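Local coordinates for capsid Protein (Unidentified, PDB 4DMI) that probably builds the capsid shell of a phage as a structural protein, and assembles here as a pentamer, at residues V87-S93 against S131-D137. Sequence-based numbering, arbitrary orientation.
Sequences VVGNLSS and SVPVPFD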
loop_
_atom_site.group_PDB
_atom_site.type_symbol
_atom_site.label_atom_id
_atom_site.label_comp_id
_atom_site.label_asym_id
_atom_site.label_seq_id
_atom_site.Cartn_x
_atom_site.Cartn_y
_atom_site.Cartn_z
ATOM N N VAL B 87 -14.214 -6.518 3.049
ATOM C CA VAL B 87 -14.745 -6.542 4.408
ATOM C C VAL B 87 -13.682 -6.051 5.383
ATOM O O VAL B 87 -12.560 -6.563 5.416
ATOM C CB VAL B 87 -15.273 -7.955 4.795
ATOM C CG1 VAL B 87 -14.215 -9.024 4.581
ATOM C CG2 VAL B 87 -15.767 -7.964 6.227
ATOM N N VAL B 88 -14.032 -5.019 6.142
ATOM C CA VAL B 88 -13.088 -4.347 7.020
ATOM C C VAL B 88 -13.731 -4.084 8.366
ATOM O O VAL B 88 -14.925 -3.817 8.463
ATOM C CB VAL B 88 -12.603 -3.016 6.418
ATOM C CG1 VAL B 88 -11.864 -3.252 5.144
ATOM C CG2 VAL B 88 -13.757 -2.090 6.149
ATOM N N GLY B 89 -12.933 -4.153 9.418
ATOM C CA GLY B 89 -13.479 -3.984 10.750
ATOM C C GLY B 89 -12.560 -4.448 11.848
ATOM O O GLY B 89 -11.345 -4.484 11.658
ATOM N N ASN B 90 -13.147 -4.777 12.998
ATOM C CA ASN B 90 -12.381 -5.160 14.189
ATOM C C ASN B 90 -13.046 -6.273 14.971
ATOM O O ASN B 90 -14.274 -6.452 14.925
ATOM C CB ASN B 90 -12.172 -3.966 15.137
ATOM C CG ASN B 90 -11.245 -2.912 14.568
ATOM O OD1 ASN B 90 -10.030 -3.096 14.508
ATOM N ND2 ASN B 90 -11.822 -1.785 14.143
ATOM N N LEU B 91 -12.220 -7.015 15.701
ATOM C CA LEU B 91 -12.689 -8.019 16.648
ATOM C C LEU B 91 -12.267 -7.612 18.045
ATOM O O LEU B 91 -11.225 -6.973 18.233
ATOM C CB LEU B 91 -12.010 -9.359 16.357
ATOM C CG LEU B 91 -11.915 -9.825 14.904
ATOM C CD1 LEU B 91 -10.985 -11.036 14.810
ATOM C CD2 LEU B 91 -13.309 -10.171 14.384
ATOM N N SER B 92 -13.019 -8.036 19.050
ATOM C CA SER B 92 -12.587 -7.884 20.438
ATOM C C SER B 92 -11.471 -8.858 20.786
ATOM O O SER B 92 -11.718 -10.059 20.848
ATOM C CB SER B 92 -13.751 -8.216 21.379
ATOM O OG SER B 92 -14.893 -7.400 21.151
ATOM N N SER B 93 -10.264 -8.372 21.071
ATOM C CA SER B 93 -9.216 -9.323 21.448
ATOM C C SER B 93 -9.522 -10.028 22.752
ATOM O O SER B 93 -10.134 -9.469 23.669
ATOM C CB SER B 93 -7.825 -8.675 21.531
ATOM O OG SER B 93 -7.648 -7.968 22.757
ATOM N N SER B 131 -7.789 -5.687 26.660
ATOM C CA SER B 131 -8.198 -6.022 25.311
ATOM C C SER B 131 -8.081 -4.813 24.384
ATOM O O SER B 131 -8.260 -3.658 24.801
ATOM C CB SER B 131 -9.646 -6.528 25.357
ATOM O OG SER B 131 -10.232 -6.710 24.074
ATOM N N VAL B 132 -7.775 -5.098 23.121
ATOM C CA VAL B 132 -7.656 -4.105 22.056
ATOM C C VAL B 132 -8.449 -4.591 20.851
ATOM O O VAL B 132 -8.733 -5.791 20.730
ATOM C CB VAL B 132 -6.176 -3.881 21.638
ATOM C CG1 VAL B 132 -5.395 -3.237 22.776
ATOM C CG2 VAL B 132 -5.514 -5.203 21.196
ATOM N N PRO B 133 -8.822 -3.677 19.945
ATOM C CA PRO B 133 -9.380 -4.158 18.679
ATOM C C PRO B 133 -8.348 -4.966 17.887
ATOM O O PRO B 133 -7.144 -4.657 17.919
ATOM C CB PRO B 133 -9.702 -2.860 17.919
ATOM C CG PRO B 133 -8.805 -1.801 18.541
ATOM C CD PRO B 133 -8.711 -2.207 19.994
ATOM N N VAL B 134 -8.809 -6.013 17.214
ATOM C CA VAL B 134 -7.967 -6.749 16.276
ATOM C C VAL B 134 -8.489 -6.439 14.879
ATOM O O VAL B 134 -9.568 -6.889 14.491
ATOM C CB VAL B 134 -8.039 -8.262 16.521
ATOM C CG1 VAL B 134 -7.076 -9.009 15.585
ATOM C CG2 VAL B 134 -7.736 -8.593 17.984
ATOM N N PRO B 135 -7.752 -5.628 14.122
ATOM C CA PRO B 135 -8.304 -5.219 12.823
ATOM C C PRO B 135 -8.197 -6.270 11.733
ATOM O O PRO B 135 -7.331 -7.155 11.742
ATOM C CB PRO B 135 -7.457 -3.989 12.457
ATOM C CG PRO B 135 -6.141 -4.205 13.212
ATOM C CD PRO B 135 -6.551 -4.867 14.502
ATOM N N PHE B 136 -9.117 -6.175 10.781
ATOM C CA PHE B 136 -9.025 -6.968 9.560
ATOM C C PHE B 136 -9.426 -6.106 8.373
ATOM O O PHE B 136 -10.216 -5.157 8.514
ATOM C CB PHE B 136 -9.873 -8.255 9.640
ATOM C CG PHE B 136 -11.322 -8.003 9.960
ATOM C CD1 PHE B 136 -12.223 -7.675 8.955
ATOM C CD2 PHE B 136 -11.773 -8.056 11.277
ATOM C CE1 PHE B 136 -13.561 -7.415 9.260
ATOM C CE2 PHE B 136 -13.105 -7.805 11.590
ATOM C CZ PHE B 136 -13.996 -7.481 10.579
ATOM N N ASP B 137 -8.880 -6.435 7.205
ATOM C CA ASP B 137 -9.170 -5.734 5.957
ATOM C C ASP B 137 -8.920 -6.745 4.841
ATOM O O ASP B 137 -7.778 -6.971 4.424
ATOM C CB ASP B 137 -8.283 -4.482 5.819
ATOM C CG ASP B 137 -8.660 -3.609 4.633
ATOM O OD1 ASP B 137 -9.325 -4.097 3.694
ATOM O OD2 ASP B 137 -8.284 -2.418 4.641
#
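Phe136 has chi1 56°, which sets CG between its own backbone N and carbonyl carbon and swings the ring across the neighbouring strand, over Gly89. At the far end, Ser93 uses the same kind of torsion (chi1 80°) to bring OG to the backbone of Val132. Gly89 CA sits over one face of the Phe136 ring, 3.9 Å from the ring centroid, as a CH-pi contact. Gly89 carries no side chain, so the ring can lie close over its backbone, and its backbone angles call for glycine. Leu91 CD2 meets the ring obliquely, 3.7 Å from Phe136 CE2. Val87 CG2 packs near Phe136 CE1, while Val87 O lies at the ring edge. Ala116 of strand 112-121 also touches the ring.

The strands are antiparallel. Gly89 with Phe136 and Leu91 with Val134 are hydrogen-bonded pairs, each joined by two backbone bonds. Past them, Ser93 N bonds to Val132 O. The Val132 N-H points almost straight at Ser93 OG (2.9 Å, 166°). Ser131 OG donates to Ser93 O at 2.8 Å and also bonds to Ser122 N of a second subunit. Asn90 OD1 rests 3.4 Å from Pro133 CB. Asn90 also packs on Val134 of that second subunit.

The prolines lack an N-H but fall at non-hydrogen-bonded positions, so the strand pairing continues past them. Serine hydroxyls extend the bonding beyond Leu91 and Val134, and that of Ser131 links both segments to a neighbouring subunit at the pentamer interface.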